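PDB 1HCU: alpha-1,2-Mannosidase from Trichoderma reesei, which probably trims the alpha-1,2-linked mannose residues from high-mannose N-glycans as a calcium-dependent hydrolase of glycosyl hydrolase family 47. Local coordinates for residues Asp60-Asp63 and Thr64-Met68; Ala71-Val74 and Asn75-Gln79; Gln138-Ala141 and Asn142-Val146; Asp190-Asn194 and Pro195-Gln199; Asp447-Glu450 and Ser451-Ala455. All blocks are in the same frame, centred on the assembly; numbering follows the deposited sequence.

How the contacts relate
All five contacts are local, each within a helix or at one of its ends. Contacts 1 and 5 are buried, and hold helix 56-67 against the start of helix 451-465 through polar side chains: Asp60 meets Ser451, and Thr64 meets the Phe454 carbonyl. Contact 2, partly buried, lies on the helix following contact 1 and packs on it mainly through apolar side chains. Contacts 3 and 4 form a second pair, contact 3 partly buried and contact 4 at the surface, joined by the Tyr197 hydroxyl, which bonds to both Gln138 and Asn142. Contact 5 relies on aromatic rings and contact 1 on buried charge, whereas contact 4, a surface turn, uses helix-end hydrogen bonds.

Contact 1: Asp60-Asp63 and Thr64-Met68; sequences DGLD and TAILM
Gly61 O accepts the backbone N of Ala65 at 2.9 Å, one turn further along helix 56-67, with the donor almost in line with the carbonyl (C=O...N angle 167°). Leu62 O takes Ile66 N at 3.1 Å, a more bent bond with 138° at the hydrogen. Leu67 N reaches Asp63 O at 3.0 Å and runs straighter. The N-H of Ile66 also has a weak bond to Asp63 O, so one donor is divided between two successive carbonyls. Side chains lean on the same oxygens: Ile66 CG1 lies 3.4 Å from Leu62 O, and Leu67 CG, turned back beside its own backbone N, is 3.3 Å from Asp63 O. Between Leu62 and Ile66 the apolar touch is loose, Leu62 CG to Ile66 CD1 at 4.5 Å. This helix belongs to the (alpha/alpha)7 barrel of family 47 enzymes, and all its residues here that touch are buried, so the polar groups need partners within the protein. Asp63 holds CG between its backbone N and carbonyl carbon (chi1 64°), which bends the carboxylate back beside Thr64, Asp63 OD2 standing 3.5 Å from Thr64 OG1. Its OD2 forms a salt bridge with Lys459, while OD1 is bonded to His488 and Ser111; the lysine probably keeps this buried group ionised. Thr64 OG1 is hydrogen-bonded to Phe454 O and to Lys459 NZ. Asp60, one turn earlier, is gripped by His488 at OD1 and by Ser451 at OD2.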
loop_
_atom_site.group_PDB
_atom_site.type_symbol
_atom_site.label_atom_id
_atom_site.label_comp_id
_atom_site.label_asym_id
_atom_site.label_seq_id
_atom_site.Cartn_x
_atom_site.Cartn_y
_atom_site.Cartn_z
ATOM N N ASP A 60 10.542 -7.204 -2.849
ATOM C CA ASP A 60 9.364 -6.880 -2.061
ATOM C C ASP A 60 9.237 -7.745 -0.798
ATOM O O ASP A 60 8.741 -7.276 0.223
ATOM C CB ASP A 60 8.119 -7.034 -2.938
ATOM C CG ASP A 60 7.289 -5.765 -3.003
ATOM O OD1 ASP A 60 7.819 -4.690 -2.645
ATOM O OD2 ASP A 60 6.110 -5.839 -3.424
ATOM N N GLY A 61 9.707 -8.991 -0.857
ATOM C CA GLY A 61 9.607 -9.868 0.303
ATOM C C GLY A 61 10.807 -9.864 1.242
ATOM O O GLY A 61 10.738 -10.368 2.369
ATOM N N LEU A 62 11.907 -9.277 0.787
ATOM C CA LEU A 62 13.133 -9.221 1.568
ATOM C C LEU A 62 12.958 -8.749 3.015
ATOM O O LEU A 62 13.384 -9.431 3.943
ATOM C CB LEU A 62 14.154 -8.328 0.855
ATOM C CG LEU A 62 15.484 -8.070 1.560
ATOM C CD1 LEU A 62 16.142 -9.385 1.920
ATOM C CD2 LEU A 62 16.400 -7.236 0.645
ATOM N N ASP A 63 12.342 -7.589 3.219
ATOM C CA ASP A 63 12.182 -7.097 4.576
ATOM C C ASP A 63 11.207 -7.927 5.403
ATOM O O ASP A 63 11.354 -8.033 6.621
ATOM C CB ASP A 63 11.781 -5.616 4.581
ATOM C CG ASP A 63 10.429 -5.360 3.950
ATOM O OD1 ASP A 63 10.002 -4.189 3.988
ATOM O OD2 ASP A 63 9.798 -6.303 3.419
ATOM N N THR A 64 10.220 -8.527 4.751
ATOM C CA THR A 64 9.277 -9.357 5.478
ATOM C C THR A 64 10.070 -10.539 6.032
ATOM O O THR A 64 9.885 -10.938 7.182
ATOM C CB THR A 64 8.141 -9.861 4.562
ATOM O OG1 THR A 64 7.404 -8.738 4.054
ATOM C CG2 THR A 64 7.192 -10.766 5.337
ATOM N N ALA A 65 10.978 -11.076 5.216
ATOM C CA ALA A 65 11.817 -12.206 5.615
ATOM C C ALA A 65 12.723 -11.815 6.775
ATOM O O ALA A 65 13.054 -12.642 7.619
ATOM C CB ALA A 65 12.663 -12.674 4.432
ATOM N N ILE A 66 13.135 -10.553 6.809
ATOM C CA ILE A 66 14.003 -10.076 7.881
ATOM C C ILE A 66 13.249 -10.021 9.210
ATOM O O ILE A 66 13.755 -10.476 10.228
ATOM C CB ILE A 66 14.560 -8.666 7.563
ATOM C CG1 ILE A 66 15.574 -8.750 6.429
ATOM C CG2 ILE A 66 15.213 -8.068 8.798
ATOM C CD1 ILE A 66 16.030 -7.402 5.934
ATOM N N LEU A 67 12.036 -9.473 9.189
ATOM C CA LEU A 67 11.223 -9.347 10.405
ATOM C C LEU A 67 10.780 -10.701 10.955
ATOM O O LEU A 67 10.453 -10.820 12.137
ATOM C CB LEU A 67 9.987 -8.480 10.128
ATOM C CG LEU A 67 10.244 -7.064 9.602
ATOM C CD1 LEU A 67 8.920 -6.374 9.305
ATOM C CD2 LEU A 67 11.035 -6.271 10.631
ATOM N N MET A 68 10.762 -11.713 10.092
ATOM C CA MET A 68 10.359 -13.052 10.491
ATOM C C MET A 68 11.543 -13.879 10.977
ATOM O O MET A 68 11.369 -14.990 11.467
ATOM C CB MET A 68 9.685 -13.775 9.322
ATOM C CG MET A 68 8.324 -13.214 8.946
ATOM S SD MET A 68 7.666 -13.990 7.458
ATOM C CE MET A 68 5.901 -13.712 7.660
#

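Contact 2: Ala71-Val74 and Asn75-Gln79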
loop_
_atom_site.group_PDB
_atom_site.type_symbol
_atom_site.label_atom_id
_atom_site.label_comp_id
_atom_site.label_asym_id
_atom_site.label_seq_id
_atom_site.Cartn_x
_atom_site.Cartn_y
_atom_site.Cartn_z
ATOM N N ALA A 71 16.729 -16.040 8.254
ATOM C CA ALA A 71 18.112 -15.838 7.857
ATOM C C ALA A 71 18.425 -16.377 6.456
ATOM O O ALA A 71 18.906 -15.632 5.604
ATOM C CB ALA A 71 19.042 -16.469 8.897
ATOM N N ASP A 72 18.150 -17.655 6.212
ATOM C CA ASP A 72 18.433 -18.259 4.907
ATOM C C ASP A 72 17.853 -17.519 3.708
ATOM O O ASP A 72 18.562 -17.229 2.747
ATOM C CB ASP A 72 17.951 -19.708 4.888
ATOM C CG ASP A 72 18.890 -20.638 5.621
ATOM O OD1 ASP A 72 19.649 -20.151 6.494
ATOM O OD2 ASP A 72 18.863 -21.853 5.332
ATOM N N ILE A 73 16.560 -17.233 3.750
ATOM C CA ILE A 73 15.929 -16.518 2.659
ATOM C C ILE A 73 16.582 -15.151 2.495
ATOM O O ILE A 73 16.819 -14.708 1.373
ATOM C CB ILE A 73 14.414 -16.337 2.915
ATOM C CG1 ILE A 73 13.742 -17.714 2.985
ATOM C CG2 ILE A 73 13.797 -15.468 1.821
ATOM C CD1 ILE A 73 12.286 -17.676 3.368
ATOM N N VAL A 74 16.887 -14.496 3.611
ATOM C CA VAL A 74 17.504 -13.178 3.564
ATOM C C VAL A 74 18.835 -13.242 2.834
ATOM O O VAL A 74 19.124 -12.420 1.965
ATOM C CB VAL A 74 17.741 -12.603 4.980
ATOM C CG1 VAL A 74 18.511 -11.287 4.898
ATOM C CG2 VAL A 74 16.425 -12.380 5.671
ATOM N N ASN A 75 19.644 -14.230 3.188
ATOM C CA ASN A 75 20.940 -14.391 2.563
ATOM C C ASN A 75 20.805 -14.627 1.057
ATOM O O ASN A 75 21.564 -14.062 0.270
ATOM C CB ASN A 75 21.695 -15.542 3.228
ATOM C CG ASN A 75 22.982 -15.886 2.507
ATOM O OD1 ASN A 75 22.992 -16.716 1.588
ATOM N ND2 ASN A 75 24.078 -15.235 2.902
ATOM N N THR A 76 19.833 -15.446 0.662
ATOM C CA THR A 76 19.617 -15.748 -0.751
ATOM C C THR A 76 19.364 -14.480 -1.564
ATOM O O THR A 76 19.937 -14.296 -2.639
ATOM C CB THR A 76 18.413 -16.706 -0.943
ATOM O OG1 THR A 76 18.617 -17.899 -0.177
ATOM C CG2 THR A 76 18.253 -17.083 -2.408
ATOM N N ILE A 77 18.507 -13.607 -1.042
ATOM C CA ILE A 77 18.153 -12.359 -1.716
ATOM C C ILE A 77 19.321 -11.380 -1.718
ATOM O O ILE A 77 19.623 -10.768 -2.740
ATOM C CB ILE A 77 16.906 -11.705 -1.048
ATOM C CG1 ILE A 77 15.754 -12.719 -1.012
ATOM C CG2 ILE A 77 16.457 -10.482 -1.847
ATOM C CD1 ILE A 77 14.517 -12.247 -0.268
ATOM N N LEU A 78 19.986 -11.244 -0.577
ATOM C CA LEU A 78 21.128 -10.349 -0.480
ATOM C C LEU A 78 22.206 -10.710 -1.510
ATOM O O LEU A 78 22.841 -9.826 -2.083
ATOM C CB LEU A 78 21.707 -10.382 0.941
ATOM C CG LEU A 78 20.862 -9.741 2.051
ATOM C CD1 LEU A 78 21.576 -9.888 3.372
ATOM C CD2 LEU A 78 20.630 -8.270 1.760
ATOM N N GLN A 79 22.405 -12.000 -1.760
ATOM C CA GLN A 79 23.406 -12.436 -2.735
ATOM C C GLN A 79 22.982 -12.055 -4.150
ATOM O O GLN A 79 23.817 -11.855 -5.036
ATOM C CB GLN A 79 23.593 -13.952 -2.653
ATOM C CG GLN A 79 24.142 -14.436 -1.332
ATOM C CD GLN A 79 25.650 -14.441 -1.303
ATOM O OE1 GLN A 79 26.296 -13.414 -1.520
ATOM N NE2 GLN A 79 26.225 -15.606 -1.037
#
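Val74 and Leu78 run alongside each other in the same direction on helix 71-80, with Val74 CG1 3.7 Å from Leu78 CD1. Val74 sends this methyl anti to its own nitrogen (chi1 174°), along the helix toward the next turn. Ile73 and Ile77 make a similar apolar pair one residue back, the branch methyl Ile73 CG2 meeting the chain end Ile77 CD1 at 3.9 Å. The two pairs give the helix neighbouring greasy stripes. Leu78 CG also rides 3.2 Å from Val74 O, close against the carbonyl of the turn below. The backbone supplies the polar part. Asn75 N bonds to Ala71 O at 2.9 Å, Thr76 N to Asp72 O and Ile77 N to Ile73 O, and the straightest of the set is Leu78 N to Val74 O, with 168° at the hydrogen. A side chain joins in at Thr76, whose OG1 stands 3.0 Å from Asp72 O, near enough to share that carbonyl with the backbone N, although that proton could go to a different acceptor instead. Asp72 and Asn75 lie on the exposed side. On the buried side Ile73 and Ile77 pack against Trp27 of helix 13-33, Val74 against Ala65 and Ile66 of helix 56-67, and Leu78 against Leu129 and Leu133 of helix 127-144. Regular i to i+4 bonding with apolar residues along one side is the amphipathic pattern of a helix in the (alpha/alpha)7 barrel.

Contact 3: Gln138-Ala141 and Asn142-Val146; sequences QTLA and NGLKV
The side-chain amides of Gln138 and Asn142 are one helical turn apart with their planes turned 25° from each other, so they lie nearly parallel although the chains cross at a slant. Asn142 ND2 comes alongside the aliphatic part of Gln138, 3.7 Å from Gln138 CG. The polar ends converge on one outside group: Asn142 OD1 and Gln138 NE2 both bond to the hydroxyl of Tyr197, with Asn142 CG held beside its own backbone N (chi1 -78°). On another side of the helix Leu140 CD2 meets Leu144 CD2 at 3.7 Å, and these leucines pack on Thr101 of helix 98-117. Asn142 N bonds to Gln138 O at 2.8 Å. Leu140 O accepts two donors: Leu144 N at 3.0 Å, in the carbonyl plane, and Gly143 N at 3.0 Å, 55° above that plane. Lys145 N reaches Ala141 O at 2.8 Å, and its NZ goes on to Gln196. A carbonyl divided between the third and fourth residues ahead is characteristic of an alpha-helix tightening near its C-terminal end, here where helix 127-144 gives way to a 3-10 turn at 145-146.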
loop_
_atom_site.group_PDB
_atom_site.type_symbol
_atom_site.label_atom_id
_atom_site.label_comp_id
_atom_site.label_asym_id
_atom_site.label_seq_id
_atom_site.Cartn_x
_atom_site.Cartn_y
_atom_site.Cartn_z
ATOM N N GLN A 138 20.295 3.839 -5.122
ATOM C CA GLN A 138 20.736 5.084 -5.721
ATOM C C GLN A 138 20.897 4.917 -7.234
ATOM O O GLN A 138 20.547 5.808 -8.000
ATOM C CB GLN A 138 22.042 5.532 -5.078
ATOM C CG GLN A 138 22.588 6.830 -5.630
ATOM C CD GLN A 138 23.600 7.459 -4.702
ATOM O OE1 GLN A 138 24.390 6.764 -4.066
ATOM N NE2 GLN A 138 23.587 8.784 -4.619
ATOM N N THR A 139 21.395 3.760 -7.666
ATOM C CA THR A 139 21.556 3.496 -9.093
ATOM C C THR A 139 20.188 3.559 -9.779
ATOM O O THR A 139 20.040 4.183 -10.836
ATOM C CB THR A 139 22.203 2.100 -9.348
ATOM O OG1 THR A 139 23.545 2.093 -8.846
ATOM C CG2 THR A 139 22.227 1.773 -10.837
ATOM N N LEU A 140 19.191 2.919 -9.170
ATOM C CA LEU A 140 17.831 2.909 -9.707
ATOM C C LEU A 140 17.304 4.342 -9.781
ATOM O O LEU A 140 16.796 4.788 -10.815
ATOM C CB LEU A 140 16.899 2.104 -8.794
ATOM C CG LEU A 140 15.798 1.219 -9.388
ATOM C CD1 LEU A 140 14.778 0.894 -8.289
ATOM C CD2 LEU A 140 15.112 1.893 -10.558
ATOM N N ALA A 141 17.421 5.059 -8.669
ATOM C CA ALA A 141 16.932 6.428 -8.607
ATOM C C ALA A 141 17.608 7.344 -9.621
ATOM O O ALA A 141 16.982 8.262 -10.133
ATOM C CB ALA A 141 17.109 6.986 -7.202
ATOM N N ASN A 142 18.880 7.098 -9.917
ATOM C CA ASN A 142 19.573 7.944 -10.879
ATOM C C ASN A 142 18.990 7.809 -12.279
ATOM O O ASN A 142 19.194 8.676 -13.125
ATOM C CB ASN A 142 21.079 7.649 -10.885
ATOM C CG ASN A 142 21.798 8.292 -9.708
ATOM O OD1 ASN A 142 21.435 9.388 -9.273
ATOM N ND2 ASN A 142 22.824 7.625 -9.198
ATOM N N GLY A 143 18.254 6.732 -12.521
ATOM C CA GLY A 143 17.649 6.554 -13.824
ATOM C C GLY A 143 16.231 7.081 -13.771
ATOM O O GLY A 143 15.746 7.754 -14.687
ATOM N N LEU A 144 15.563 6.779 -12.670
ATOM C CA LEU A 144 14.190 7.203 -12.467
ATOM C C LEU A 144 14.069 8.727 -12.439
ATOM O O LEU A 144 13.069 9.284 -12.886
ATOM C CB LEU A 144 13.669 6.615 -11.154
ATOM C CG LEU A 144 12.641 5.469 -11.145
ATOM C CD1 LEU A 144 12.773 4.541 -12.339
ATOM C CD2 LEU A 144 12.820 4.721 -9.842
ATOM N N LYS A 145 15.101 9.402 -11.945
ATOM C CA LYS A 145 15.051 10.856 -11.833
ATOM C C LYS A 145 14.756 11.622 -13.121
ATOM O O LYS A 145 14.350 12.783 -13.064
ATOM C CB LYS A 145 16.336 11.386 -11.190
ATOM C CG LYS A 145 17.567 11.339 -12.058
ATOM C CD LYS A 145 18.678 12.151 -11.410
ATOM C CE LYS A 145 19.922 12.176 -12.273
ATOM N NZ LYS A 145 20.993 13.030 -11.669
ATOM N N VAL A 146 14.944 10.983 -14.275
ATOM C CA VAL A 146 14.671 11.645 -15.559
ATOM C C VAL A 146 13.180 12.001 -15.639
ATOM O O VAL A 146 12.765 12.852 -16.429
ATOM C CB VAL A 146 15.073 10.739 -16.779
ATOM C CG1 VAL A 146 14.051 9.617 -16.996
ATOM C CG2 VAL A 146 15.224 11.589 -18.030
#

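Contact 4: Asp190-Asn194 and Pro195-Gln199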
loop_
_atom_site.group_PDB
_atom_site.type_symbol
_atom_site.label_atom_id
_atom_site.label_comp_id
_atom_site.label_asym_id
_atom_site.label_seq_id
_atom_site.Cartn_x
_atom_site.Cartn_y
_atom_site.Cartn_z
ATOM N N ASP A 190 18.686 11.471 2.538
ATOM C CA ASP A 190 19.205 11.436 3.895
ATOM C C ASP A 190 20.250 10.336 4.067
ATOM O O ASP A 190 21.223 10.503 4.798
ATOM C CB ASP A 190 18.063 11.232 4.894
ATOM C CG ASP A 190 17.255 12.497 5.125
ATOM O OD1 ASP A 190 16.268 12.429 5.888
ATOM O OD2 ASP A 190 17.607 13.553 4.553
ATOM N N LEU A 191 20.048 9.216 3.382
ATOM C CA LEU A 191 20.966 8.084 3.469
ATOM C C LEU A 191 22.235 8.275 2.643
ATOM O O LEU A 191 23.304 7.817 3.040
ATOM C CB LEU A 191 20.248 6.813 3.021
ATOM C CG LEU A 191 19.999 5.720 4.065
ATOM C CD1 LEU A 191 19.906 6.304 5.461
ATOM C CD2 LEU A 191 18.723 4.968 3.692
ATOM N N THR A 192 22.112 8.960 1.506
ATOM C CA THR A 192 23.247 9.197 0.608
ATOM C C THR A 192 23.958 10.534 0.814
ATOM O O THR A 192 25.123 10.675 0.474
ATOM C CB THR A 192 22.813 9.178 -0.877
ATOM O OG1 THR A 192 21.903 10.265 -1.111
ATOM C CG2 THR A 192 22.137 7.859 -1.239
ATOM N N GLY A 193 23.252 11.525 1.342
ATOM C CA GLY A 193 23.866 12.827 1.534
ATOM C C GLY A 193 23.694 13.702 0.303
ATOM O O GLY A 193 24.166 14.834 0.269
ATOM N N ASN A 194 23.028 13.165 -0.714
ATOM C CA ASN A 194 22.770 13.891 -1.954
ATOM C C ASN A 194 21.337 14.441 -1.886
ATOM O O ASN A 194 20.372 13.698 -2.033
ATOM C CB ASN A 194 22.914 12.945 -3.151
ATOM C CG ASN A 194 22.670 13.638 -4.474
ATOM O OD1 ASN A 194 22.303 14.809 -4.512
ATOM N ND2 ASN A 194 22.870 12.913 -5.571
ATOM N N PRO A 195 21.191 15.759 -1.664
ATOM C CA PRO A 195 19.908 16.464 -1.557
ATOM C C PRO A 195 19.010 16.465 -2.795
ATOM O O PRO A 195 17.798 16.688 -2.685
ATOM C CB PRO A 195 20.326 17.888 -1.169
ATOM C CG PRO A 195 21.627 17.689 -0.467
ATOM C CD PRO A 195 22.303 16.677 -1.362
ATOM N N GLN A 196 19.601 16.228 -3.965
ATOM C CA GLN A 196 18.851 16.224 -5.221
ATOM C C GLN A 196 17.569 15.365 -5.178
ATOM O O GLN A 196 16.493 15.835 -5.546
ATOM C CB GLN A 196 19.757 15.758 -6.372
ATOM C CG GLN A 196 19.120 15.836 -7.772
ATOM C CD GLN A 196 19.879 15.030 -8.861
ATOM O OE1 GLN A 196 19.520 15.082 -10.045
ATOM N NE2 GLN A 196 20.913 14.282 -8.460
ATOM N N TYR A 197 17.671 14.124 -4.711
ATOM C CA TYR A 197 16.514 13.229 -4.676
ATOM C C TYR A 197 15.299 13.836 -3.984
ATOM O O TYR A 197 14.216 13.889 -4.567
ATOM C CB TYR A 197 16.899 11.892 -4.027
ATOM C CG TYR A 197 18.117 11.268 -4.673
ATOM C CD1 TYR A 197 18.118 10.942 -6.029
ATOM C CD2 TYR A 197 19.298 11.092 -3.952
ATOM C CE1 TYR A 197 19.269 10.469 -6.653
ATOM C CE2 TYR A 197 20.455 10.619 -4.567
ATOM C CZ TYR A 197 20.433 10.316 -5.919
ATOM O OH TYR A 197 21.584 9.907 -6.554
ATOM N N ALA A 198 15.484 14.307 -2.753
ATOM C CA ALA A 198 14.405 14.935 -1.993
ATOM C C ALA A 198 13.873 16.192 -2.693
ATOM O O ALA A 198 12.654 16.413 -2.758
ATOM C CB ALA A 198 14.895 15.291 -0.594
ATOM N N GLN A 199 14.788 17.004 -3.221
ATOM C CA GLN A 199 14.424 18.239 -3.910
ATOM C C GLN A 199 13.464 17.990 -5.070
ATOM O O GLN A 199 12.475 18.698 -5.245
ATOM C CB GLN A 199 15.685 18.945 -4.429
ATOM C CG GLN A 199 16.494 19.617 -3.328
ATOM C CD GLN A 199 17.894 20.032 -3.773
ATOM O OE1 GLN A 199 18.621 20.688 -3.023
ATOM N NE2 GLN A 199 18.280 19.642 -4.989
#
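Asn194 lays its side chain across one corner of the Tyr197 ring, at about a right angle to the tyrosine chain: Asn194 CB is 3.7 Å from Tyr197 CE2 and Asn194 ND2 3.5 Å from the same carbon. Amide and ring planes are 57° apart, so the two are neither stacked nor square. With CG anti to its own nitrogen, Asn194 reaches forward over the start of the next helix, where OD1 accepts Gln196 N at 3.1 Å. That capping bond is fairly straight, 152° at the hydrogen, but the donor stands 44° above the amide plane. With an alanine here, Gln196 N would probably lose its capping acceptor and the Tyr197 ring part of its packing. On the other side of Gly193, Thr192 OG1 accepts Asn194 N at 3.1 Å, an ST turn, and is also hydrogen-bonded to Leu188 O. The same oxygen lies at the edge of the Tyr197 ring, 3.8 Å from Tyr197 CE2. Gly193 has positive phi, where a CB would jam against the preceding carbonyl. Pro195 follows, its CD 3.1 Å from Gly193 O. At the far ends, Tyr197 OH and Gln196 OE1 bond to residues of 138-146. A positive-phi glycine closing one helix and an asparagine N-cap opening the next are typical of a short turn joining two successive helices, here 182-192 and 196-209.

Contact 5: Asp447-Glu450 and Ser451-Ala455; sequences DDME and SFWFA
Residues 447-450 form the loop that leads into helix 451-465, and the contact is a buried, largely aromatic one in which Met449 and Glu450 lie against the rings of the first turn. Glu450 CB sits over one face of Phe452, 3.5 Å from the ring centroid and 20° off its normal, a CH-pi contact; Glu450 CG follows at 3.5 Å from Phe452 CZ. The carboxylate beyond is only 13° from the ring plane. Phe452 keeps CG between its backbone N and carbonyl carbon (chi1 50°), which turns the ring back beneath Glu450. Cutting this side chain down to an alanine would probably leave the Glu450 methylenes without their aromatic face and the glutamate freer to turn. Met449 serves two rings. Its SD lies obliquely 4.7 Å from the centroid of the Trp453 five-membered ring, a Met-aromatic contact, and Met449 CG is 3.8 Å from Trp453 CD1. A bend at chi3 then carries Met449 CE to Phe454 CZ at 3.5 Å. The backbone is tied by Trp453 N to Glu450 O at 3.0 Å, the donor well above the carbonyl plane. Phe452 is about 7 Å, side chain to side chain, from Glu100 and Glu393, both predicted active-site residues. Around it, Met449 and Phe454 pack on helix 13-33, where Ser26 takes Trp453 NE1; Met449 also touches strand 39-41, and Phe454 touches Ser57 of helix 56-67.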
loop_
_atom_site.group_PDB
_atom_site.type_symbol
_atom_site.label_atom_id
_atom_site.label_comp_id
_atom_site.label_asym_id
_atom_site.label_seq_id
_atom_site.Cartn_x
_atom_site.Cartn_y
_atom_site.Cartn_z
ATOM N N ASP A 447 -4.423 -17.964 -11.219
ATOM C CA ASP A 447 -3.012 -18.297 -11.406
ATOM C C ASP A 447 -2.046 -17.110 -11.376
ATOM O O ASP A 447 -1.403 -16.785 -12.375
ATOM C CB ASP A 447 -2.859 -19.081 -12.714
ATOM C CG ASP A 447 -1.494 -19.726 -12.858
ATOM O OD1 ASP A 447 -0.933 -20.185 -11.837
ATOM O OD2 ASP A 447 -0.992 -19.789 -14.000
ATOM N N ASP A 448 -1.937 -16.466 -10.220
ATOM C CA ASP A 448 -1.039 -15.326 -10.069
ATOM C C ASP A 448 -0.791 -15.011 -8.596
ATOM O O ASP A 448 -1.694 -15.088 -7.771
ATOM C CB ASP A 448 -1.609 -14.099 -10.781
ATOM C CG ASP A 448 -0.754 -12.860 -10.576
ATOM O OD1 ASP A 448 0.442 -12.874 -10.944
ATOM O OD2 ASP A 448 -1.283 -11.865 -10.038
ATOM N N MET A 449 0.451 -14.674 -8.277
ATOM C CA MET A 449 0.841 -14.353 -6.913
ATOM C C MET A 449 1.657 -13.060 -6.934
ATOM O O MET A 449 2.874 -13.076 -7.110
ATOM C CB MET A 449 1.656 -15.513 -6.321
ATOM C CG MET A 449 2.049 -15.337 -4.863
ATOM S SD MET A 449 2.506 -16.912 -4.035
ATOM C CE MET A 449 4.268 -16.929 -4.264
ATOM N N GLU A 450 0.962 -11.942 -6.766
ATOM C CA GLU A 450 1.582 -10.623 -6.774
ATOM C C GLU A 450 2.635 -10.468 -5.683
ATOM O O GLU A 450 2.528 -11.068 -4.611
ATOM C CB GLU A 450 0.507 -9.555 -6.612
ATOM C CG GLU A 450 -0.461 -9.500 -7.774
ATOM C CD GLU A 450 0.101 -8.756 -8.962
ATOM O OE1 GLU A 450 -0.498 -8.850 -10.054
ATOM O OE2 GLU A 450 1.136 -8.069 -8.807
ATOM N N SER A 451 3.640 -9.641 -5.955
ATOM C CA SER A 451 4.715 -9.427 -4.995
ATOM C C SER A 451 4.244 -8.837 -3.658
ATOM O O SER A 451 4.800 -9.171 -2.610
ATOM C CB SER A 451 5.816 -8.547 -5.615
ATOM O OG SER A 451 5.387 -7.211 -5.809
ATOM N N PHE A 452 3.227 -7.974 -3.677
ATOM C CA PHE A 452 2.752 -7.395 -2.419
ATOM C C PHE A 452 2.190 -8.457 -1.455
ATOM O O PHE A 452 1.927 -8.178 -0.286
ATOM C CB PHE A 452 1.733 -6.269 -2.678
ATOM C CG PHE A 452 0.617 -6.643 -3.616
ATOM C CD1 PHE A 452 -0.311 -7.607 -3.258
ATOM C CD2 PHE A 452 0.475 -5.996 -4.844
ATOM C CE1 PHE A 452 -1.368 -7.926 -4.097
ATOM C CE2 PHE A 452 -0.583 -6.310 -5.696
ATOM C CZ PHE A 452 -1.510 -7.278 -5.320
ATOM N N TRP A 453 2.013 -9.680 -1.945
ATOM C CA TRP A 453 1.550 -10.759 -1.079
ATOM C C TRP A 453 2.696 -10.945 -0.078
ATOM O O TRP A 453 2.472 -11.032 1.130
ATOM C CB TRP A 453 1.327 -12.027 -1.897
ATOM C CG TRP A 453 1.125 -13.287 -1.100
ATOM C CD1 TRP A 453 1.875 -14.424 -1.178
ATOM C CD2 TRP A 453 0.074 -13.566 -0.161
ATOM N NE1 TRP A 453 1.359 -15.395 -0.352
ATOM C CE2 TRP A 453 0.254 -14.895 0.283
ATOM C CE3 TRP A 453 -1.002 -12.823 0.344
ATOM C CZ2 TRP A 453 -0.603 -15.501 1.208
ATOM C CZ3 TRP A 453 -1.855 -13.423 1.264
ATOM C CH2 TRP A 453 -1.648 -14.753 1.687
ATOM N N PHE A 454 3.925 -10.966 -0.592
ATOM C CA PHE A 454 5.121 -11.114 0.232
ATOM C C PHE A 454 5.394 -9.899 1.113
ATOM O O PHE A 454 5.655 -10.028 2.309
ATOM C CB PHE A 454 6.372 -11.321 -0.634
ATOM C CG PHE A 454 6.479 -12.683 -1.243
ATOM C CD1 PHE A 454 6.307 -12.861 -2.612
ATOM C CD2 PHE A 454 6.761 -13.791 -0.450
ATOM C CE1 PHE A 454 6.415 -14.119 -3.184
ATOM C CE2 PHE A 454 6.871 -15.056 -1.012
ATOM C CZ PHE A 454 6.698 -15.223 -2.380
ATOM N N ALA A 455 5.332 -8.718 0.512
ATOM C CA ALA A 455 5.635 -7.488 1.228
ATOM C C ALA A 455 4.591 -6.950 2.189
ATOM O O ALA A 455 4.935 -6.414 3.243
ATOM C CB ALA A 455 5.992 -6.396 0.222
#